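Long-range contact in LP04448p (Drosophila melanogaster, PDB 4QMH), which probably binds tubulin through an array of TOG domains and, as an XMAP215-family member, promotes microtubule polymerization: residues R93-L104 with E133-A143. Numbering follows the deposited sequence.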
ATOM      1  N   ARG A  93      10.775   3.673   5.285  1.00  9.68           N
ATOM      2  CA  ARG A  93      10.814   3.331   3.852  1.00 11.00           C
ATOM      3  C   ARG A  93      11.568   2.021   3.626  1.00 11.95           C
ATOM      4  O   ARG A  93      11.366   1.334   2.611  1.00 12.84           O
ATOM      5  CB  ARG A  93      11.452   4.452   3.023  1.00 13.69           C
ATOM      6  CG  ARG A  93      12.935   4.629   3.269  1.00 13.90           C
ATOM      7  CD  ARG A  93      13.579   5.546   2.225  1.00 26.64           C
ATOM      8  NE  ARG A  93      15.024   5.679   2.421  1.00 37.65           N
ATOM      9  CZ  ARG A  93      15.876   6.115   1.493  1.00 38.24           C
ATOM     10  NH1 ARG A  93      15.439   6.459   0.287  1.00 41.99           N
ATOM     11  NH2 ARG A  93      17.171   6.203   1.767  1.00 33.81           N
ATOM     12  N   ASN A  94      12.450   1.684   4.567  1.00  9.59           N
ATOM     13  CA  ASN A  94      13.264   0.476   4.457  1.00  8.87           C
ATOM     14  C   ASN A  94      12.451  -0.805   4.439  1.00 11.64           C
ATOM     15  O   ASN A  94      12.937  -1.847   3.995  1.00 14.01           O
ATOM     16  CB  ASN A  94      14.286   0.386   5.593  1.00  7.40           C
ATOM     17  CG  ASN A  94      15.367   1.453   5.512  1.00  9.23           C
ATOM     18  OD1 ASN A  94      15.191   2.493   4.881  1.00 12.52           O
ATOM     19  ND2 ASN A  94      16.493   1.193   6.164  1.00  9.78           N
ATOM     20  N   HIS A  95      11.216  -0.726   4.917  1.00  9.92           N
ATOM     21  CA  HIS A  95      10.404  -1.920   5.125  1.00  8.01           C
ATOM     22  C   HIS A  95       9.143  -1.953   4.294  1.00  9.46           C
ATOM     23  O   HIS A  95       8.330  -2.859   4.442  1.00  8.49           O
ATOM     24  CB  HIS A  95      10.076  -2.040   6.610  1.00  6.89           C
ATOM     25  CG  HIS A  95      11.300  -2.032   7.453  1.00  6.52           C
ATOM     26  ND1 HIS A  95      12.206  -3.072   7.437  1.00  8.73           N
ATOM     27  CD2 HIS A  95      11.832  -1.082   8.256  1.00  6.68           C
ATOM     28  CE1 HIS A  95      13.215  -2.785   8.236  1.00 12.22           C
ATOM     29  NE2 HIS A  95      13.016  -1.578   8.742  1.00  9.12           N
ATOM     30  N   VAL A  96       9.013  -0.994   3.388  1.00  8.88           N
ATOM     31  CA  VAL A  96       7.830  -0.908   2.536  1.00  9.01           C
ATOM     32  C   VAL A  96       7.638  -2.167   1.680  1.00 12.61           C
ATOM     33  O   VAL A  96       6.528  -2.695   1.559  1.00  9.22           O
ATOM     34  CB  VAL A  96       7.880   0.376   1.663  1.00  6.79           C
ATOM     35  CG1 VAL A  96       6.938   0.263   0.470  1.00 12.05           C
ATOM     36  CG2 VAL A  96       7.552   1.588   2.513  1.00  9.71           C
ATOM     37  N   ARG A  97       8.723  -2.675   1.107  1.00  8.84           N
ATOM     38  CA  ARG A  97       8.622  -3.884   0.295  1.00  9.72           C
ATOM     39  C   ARG A  97       8.034  -5.081   1.061  1.00 12.28           C
ATOM     40  O   ARG A  97       7.298  -5.893   0.493  1.00 10.44           O
ATOM     41  CB  ARG A  97       9.987  -4.222  -0.298  1.00 17.73           C
ATOM     42  CG  ARG A  97       9.995  -5.400  -1.217  1.00 24.04           C
ATOM     43  CD  ARG A  97      11.376  -5.574  -1.820  1.00 20.02           C
ATOM     44  NE  ARG A  97      11.439  -6.792  -2.606  1.00 23.04           N
ATOM     45  CZ  ARG A  97      11.076  -6.865  -3.875  1.00 24.66           C
ATOM     46  NH1 ARG A  97      10.631  -5.775  -4.496  1.00 16.99           N
ATOM     47  NH2 ARG A  97      11.161  -8.021  -4.518  1.00 35.26           N
ATOM     48  N   ASN A  98       8.345  -5.191   2.353  1.00 10.61           N
ATOM     49  CA  ASN A  98       7.767  -6.257   3.168  1.00 11.25           C
ATOM     50  C   ASN A  98       6.315  -6.005   3.567  1.00 15.12           C
ATOM     51  O   ASN A  98       5.485  -6.913   3.523  1.00 17.29           O
ATOM     52  CB  ASN A  98       8.614  -6.511   4.422  1.00 13.71           C
ATOM     53  CG  ASN A  98       9.814  -7.409   4.151  1.00 21.00           C
ATOM     54  OD1 ASN A  98       9.665  -8.588   3.813  1.00 23.69           O
ATOM     55  ND2 ASN A  98      11.006  -6.861   4.320  1.00 26.85           N
ATOM     56  N   LEU A  99       6.004  -4.770   3.946  1.00  7.05           N
ATOM     57  CA  LEU A  99       4.746  -4.491   4.635  1.00  6.44           C
ATOM     58  C   LEU A  99       3.638  -3.970   3.735  1.00  8.60           C
ATOM     59  O   LEU A  99       2.470  -4.236   3.986  1.00  6.87           O
ATOM     60  CB  LEU A  99       4.962  -3.492   5.767  1.00  8.36           C
ATOM     61  CG  LEU A  99       6.004  -3.954   6.783  1.00  7.20           C
ATOM     62  CD1 LEU A  99       6.237  -2.856   7.816  1.00 13.22           C
ATOM     63  CD2 LEU A  99       5.565  -5.254   7.445  1.00 10.21           C
ATOM     64  N   PHE A 100       4.002  -3.214   2.707  1.00  6.51           N
ATOM     65  CA  PHE A 100       3.003  -2.608   1.828  1.00  8.06           C
ATOM     66  C   PHE A 100       2.073  -3.634   1.147  1.00  9.23           C
ATOM     67  O   PHE A 100       0.869  -3.413   1.086  1.00  7.67           O
ATOM     68  CB  PHE A 100       3.708  -1.697   0.806  1.00  9.34           C
ATOM     69  CG  PHE A 100       2.785  -0.905  -0.086  1.00  9.07           C
ATOM     70  CD1 PHE A 100       1.731  -0.168   0.435  1.00 10.99           C
ATOM     71  CD2 PHE A 100       3.030  -0.835  -1.455  1.00  7.02           C
ATOM     72  CE1 PHE A 100       0.915   0.595  -0.391  1.00  8.44           C
ATOM     73  CE2 PHE A 100       2.208  -0.083  -2.286  1.00  7.61           C
ATOM     74  CZ  PHE A 100       1.152   0.636  -1.749  1.00  9.88           C
ATOM     75  N   PRO A 101       2.618  -4.754   0.635  1.00  7.54           N
ATOM     76  CA  PRO A 101       1.692  -5.742   0.062  1.00 10.02           C
ATOM     77  C   PRO A 101       0.620  -6.186   1.058  1.00  9.48           C
ATOM     78  O   PRO A 101      -0.539  -6.394   0.664  1.00  8.28           O
ATOM     79  CB  PRO A 101       2.608  -6.907  -0.296  1.00  8.47           C
ATOM     80  CG  PRO A 101       3.926  -6.219  -0.645  1.00  9.03           C
ATOM     81  CD  PRO A 101       4.029  -5.108   0.385  1.00  9.01           C
ATOM     82  N   GLY A 102       0.998  -6.303   2.330  1.00  6.88           N
ATOM     83  CA  GLY A 102       0.051  -6.699   3.363  1.00  6.92           C
ATOM     84  C   GLY A 102      -0.978  -5.615   3.649  1.00  5.41           C
ATOM     85  O   GLY A 102      -2.149  -5.902   3.863  1.00  6.46           O
ATOM     86  N   PHE A 103      -0.539  -4.359   3.669  1.00  6.26           N
ATOM     87  CA  PHE A 103      -1.460  -3.238   3.802  1.00  5.38           C
ATOM     88  C   PHE A 103      -2.461  -3.239   2.653  1.00  7.82           C
ATOM     89  O   PHE A 103      -3.661  -3.039   2.849  1.00  7.01           O
ATOM     90  CB  PHE A 103      -0.720  -1.895   3.763  1.00  5.02           C
ATOM     91  CG  PHE A 103       0.285  -1.696   4.855  1.00  6.00           C
ATOM     92  CD1 PHE A 103       0.274  -2.460   6.012  1.00  8.79           C
ATOM     93  CD2 PHE A 103       1.255  -0.719   4.707  1.00  7.35           C
ATOM     94  CE1 PHE A 103       1.219  -2.247   7.004  1.00  9.18           C
ATOM     95  CE2 PHE A 103       2.206  -0.491   5.700  1.00 10.78           C
ATOM     96  CZ  PHE A 103       2.188  -1.266   6.852  1.00  6.38           C
ATOM     97  N   LEU A 104      -1.962  -3.452   1.441  1.00  7.99           N
ATOM     98  CA  LEU A 104      -2.834  -3.421   0.279  1.00 11.94           C
ATOM     99  C   LEU A 104      -3.853  -4.537   0.382  1.00 11.15           C
ATOM    100  O   LEU A 104      -5.021  -4.370   0.035  1.00 11.00           O
ATOM    101  CB  LEU A 104      -2.026  -3.569  -1.011  1.00  7.06           C
ATOM    102  CG  LEU A 104      -1.169  -2.377  -1.446  1.00  9.27           C
ATOM    103  CD1 LEU A 104      -0.334  -2.768  -2.659  1.00 10.52           C
ATOM    104  CD2 LEU A 104      -2.044  -1.149  -1.725  1.00 14.43           C
ATOM    105  N   GLU A 133       8.483   4.688  -2.554  1.00 12.84           N
ATOM    106  CA  GLU A 133       8.672   3.248  -2.416  1.00 14.58           C
ATOM    107  C   GLU A 133       7.428   2.422  -2.694  1.00  8.41           C
ATOM    108  O   GLU A 133       7.542   1.205  -2.886  1.00 12.00           O
ATOM    109  CB  GLU A 133       9.234   2.881  -1.037  1.00 18.72           C
ATOM    110  CG  GLU A 133      10.713   3.173  -0.885  1.00 23.88           C
ATOM    111  CD  GLU A 133      10.975   4.653  -0.766  1.00 28.28           C
ATOM    112  OE1 GLU A 133      10.041   5.396  -0.392  1.00 25.96           O
ATOM    113  OE2 GLU A 133      12.111   5.077  -1.037  1.00 30.83           O
ATOM    114  N   PHE A 134       6.250   3.050  -2.723  1.00 13.77           N
ATOM    115  CA  PHE A 134       5.007   2.318  -3.027  1.00  9.88           C
ATOM    116  C   PHE A 134       4.899   1.992  -4.513  1.00  8.99           C
ATOM    117  O   PHE A 134       4.169   1.080  -4.915  1.00 12.70           O
ATOM    118  CB  PHE A 134       3.767   3.134  -2.646  1.00  8.20           C
ATOM    119  CG  PHE A 134       3.606   3.371  -1.168  1.00 11.18           C
ATOM    120  CD1 PHE A 134       4.013   2.428  -0.244  1.00 15.49           C
ATOM    121  CD2 PHE A 134       3.025   4.543  -0.712  1.00  8.58           C
ATOM    122  CE1 PHE A 134       3.852   2.661   1.115  1.00 14.73           C
ATOM    123  CE2 PHE A 134       2.855   4.783   0.648  1.00 12.30           C
ATOM    124  CZ  PHE A 134       3.274   3.843   1.557  1.00 10.22           C
ATOM    125  N   PHE A 135       5.588   2.779  -5.335  1.00  9.57           N
ATOM    126  CA  PHE A 135       5.454   2.702  -6.790  1.00 10.75           C
ATOM    127  C   PHE A 135       6.627   1.953  -7.411  1.00 15.63           C
ATOM    128  O   PHE A 135       7.338   2.466  -8.275  1.00 14.43           O
ATOM    129  CB  PHE A 135       5.276   4.112  -7.366  1.00 10.26           C
ATOM    130  CG  PHE A 135       4.007   4.766  -6.913  1.00  9.69           C
ATOM    131  CD1 PHE A 135       2.806   4.474  -7.544  1.00  9.51           C
ATOM    132  CD2 PHE A 135       3.996   5.629  -5.830  1.00 10.68           C
ATOM    133  CE1 PHE A 135       1.612   5.064  -7.115  1.00 11.53           C
ATOM    134  CE2 PHE A 135       2.809   6.204  -5.386  1.00 10.48           C
ATOM    135  CZ  PHE A 135       1.611   5.921  -6.039  1.00  8.68           C
ATOM    136  N   GLU A 136       6.794   0.720  -6.947  1.00 12.12           N
ATOM    137  CA  GLU A 136       7.877  -0.155  -7.351  1.00  9.95           C
ATOM    138  C   GLU A 136       7.390  -1.594  -7.359  1.00 10.58           C
ATOM    139  O   GLU A 136       6.501  -1.967  -6.587  1.00 11.84           O
ATOM    140  CB  GLU A 136       9.059  -0.037  -6.384  1.00 11.52           C
ATOM    141  CG  GLU A 136       9.657   1.365  -6.322  1.00 16.98           C
ATOM    142  CD  GLU A 136      11.123   1.363  -5.903  1.00 36.04           C
ATOM    143  OE1 GLU A 136      11.696   0.269  -5.763  1.00 36.83           O
ATOM    144  OE2 GLU A 136      11.700   2.454  -5.723  1.00 49.92           O
ATOM    145  N   SER A 137       7.979  -2.386  -8.247  1.00 11.57           N
ATOM    146  CA  SER A 137       7.831  -3.835  -8.248  1.00 12.69           C
ATOM    147  C   SER A 137       6.415  -4.334  -8.477  1.00 10.48           C
ATOM    148  O   SER A 137       6.104  -5.480  -8.166  1.00 11.32           O
ATOM    149  CB  SER A 137       8.403  -4.415  -6.953  1.00 13.59           C
ATOM    150  OG  SER A 137       9.769  -4.066  -6.829  1.00 20.86           O
ATOM    151  N   GLU A 138       5.578  -3.463  -9.039  1.00 10.55           N
ATOM    152  CA  GLU A 138       4.193  -3.788  -9.376  1.00  7.87           C
ATOM    153  C   GLU A 138       3.366  -4.242  -8.183  1.00  8.86           C
ATOM    154  O   GLU A 138       2.450  -5.037  -8.331  1.00  9.09           O
ATOM    155  CB  GLU A 138       4.120  -4.816 -10.511  1.00  9.61           C
ATOM    156  CG  GLU A 138       4.711  -4.269 -11.823  1.00 11.36           C
ATOM    157  CD  GLU A 138       4.562  -5.212 -13.022  1.00 16.65           C
ATOM    158  OE1 GLU A 138       3.827  -6.217 -12.936  1.00 17.43           O
ATOM    159  OE2 GLU A 138       5.191  -4.940 -14.069  1.00 18.45           O
ATOM    160  N   MET A 139       3.674  -3.728  -7.001  1.00  7.02           N
ATOM    161  CA  MET A 139       2.867  -4.070  -5.826  1.00  9.33           C
ATOM    162  C   MET A 139       1.418  -3.635  -5.993  1.00 10.76           C
ATOM    163  O   MET A 139       0.489  -4.390  -5.699  1.00 10.41           O
ATOM    164  CB  MET A 139       3.470  -3.471  -4.558  1.00  8.00           C
ATOM    165  CG  MET A 139       4.781  -4.135  -4.177  1.00  7.07           C
ATOM    166  SD  MET A 139       5.570  -3.433  -2.710  1.00 11.12           S
ATOM    167  CE  MET A 139       6.031  -1.809  -3.289  1.00 10.60           C
ATOM    168  N   ILE A 140       1.231  -2.417  -6.477  1.00  8.01           N
ATOM    169  CA  ILE A 140      -0.120  -1.901  -6.692  1.00  6.71           C
ATOM    170  C   ILE A 140      -0.842  -2.671  -7.816  1.00  8.87           C
ATOM    171  O   ILE A 140      -1.982  -3.119  -7.647  1.00  8.86           O
ATOM    172  CB  ILE A 140      -0.076  -0.377  -6.923  1.00  4.66           C
ATOM    173  CG1 ILE A 140       0.258   0.333  -5.602  1.00  8.42           C
ATOM    174  CG2 ILE A 140      -1.390   0.141  -7.488  1.00  9.12           C
ATOM    175  CD1 ILE A 140       0.687   1.789  -5.781  1.00 10.37           C
ATOM    176  N   ALA A 141      -0.175  -2.848  -8.952  1.00  8.07           N
ATOM    177  CA  ALA A 141      -0.773  -3.601 -10.056  1.00  8.65           C
ATOM    178  C   ALA A 141      -1.137  -5.033  -9.656  1.00 11.14           C
ATOM    179  O   ALA A 141      -2.174  -5.549 -10.061  1.00 13.56           O
ATOM    180  CB  ALA A 141       0.153  -3.607 -11.255  1.00 11.42           C
ATOM    181  N   ASP A 142      -0.288  -5.672  -8.861  1.00  8.87           N
ATOM    182  CA  ASP A 142      -0.564  -7.041  -8.442  1.00 11.37           C
ATOM    183  C   ASP A 142      -1.798  -7.088  -7.543  1.00 12.87           C
ATOM    184  O   ASP A 142      -2.576  -8.050  -7.595  1.00 15.73           O
ATOM    185  CB  ASP A 142       0.642  -7.652  -7.725  1.00  9.50           C
ATOM    186  CG  ASP A 142       1.699  -8.165  -8.686  1.00 17.63           C
ATOM    187  OD1 ASP A 142       1.388  -8.356  -9.879  1.00 22.33           O
ATOM    188  OD2 ASP A 142       2.841  -8.400  -8.233  1.00 21.38           O
ATOM    189  N   ALA A 143      -1.982  -6.062  -6.713  1.00  8.81           N
ATOM    190  CA  ALA A 143      -3.178  -6.011  -5.868  1.00  7.00           C
ATOM    191  C   ALA A 143      -4.428  -5.763  -6.710  1.00  9.72           C
ATOM    192  O   ALA A 143      -5.484  -6.327  -6.455  1.00 11.42           O
ATOM    193  CB  ALA A 143      -3.033  -4.940  -4.784  1.00  6.82           C
TER
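In the all-helical TOG domain, an array of HEAT-like repeats, helix 96-106 packs against helix 139-145 and the 3-10 turn before it, with Phe100 meeting Phe134 on the turn and Met139 on the helix; the short helical segments are inclined at 27°. The Phe100 and Phe134 rings form an offset face-to-face stack, centroids 4.2 Å apart, in which CD1 of Phe134 lies over the centre of the Phe100 ring. With CG trans to the backbone N (chi1 -175°), Phe100 reaches across to Phe134, while Leu104 CG lies against the opposite face, toward the rim. Phe134 also touches Ile122, which joins the stack to helix 112-129. Met139 enters as a knob among Arg97, Phe100, Pro101 and Leu104; the bend at the end of its chain carries CE to 3.6 Å from Phe100 CD2, and SD meets the ring edge in a Met-aromatic contact. Replacing Phe100 with alanine would probably open a gap between Phe134 and Leu104 and leave the Met139 methyl without its aromatic neighbour. Toward the helix start, Val96 CG1 packs 3.7 Å from Phe134 CD1. At the more exposed end, Arg93 NH1 and Glu133 OE2 make a long salt bridge of 3.8 Å, with guanidinium and carboxylate planes 82° apart.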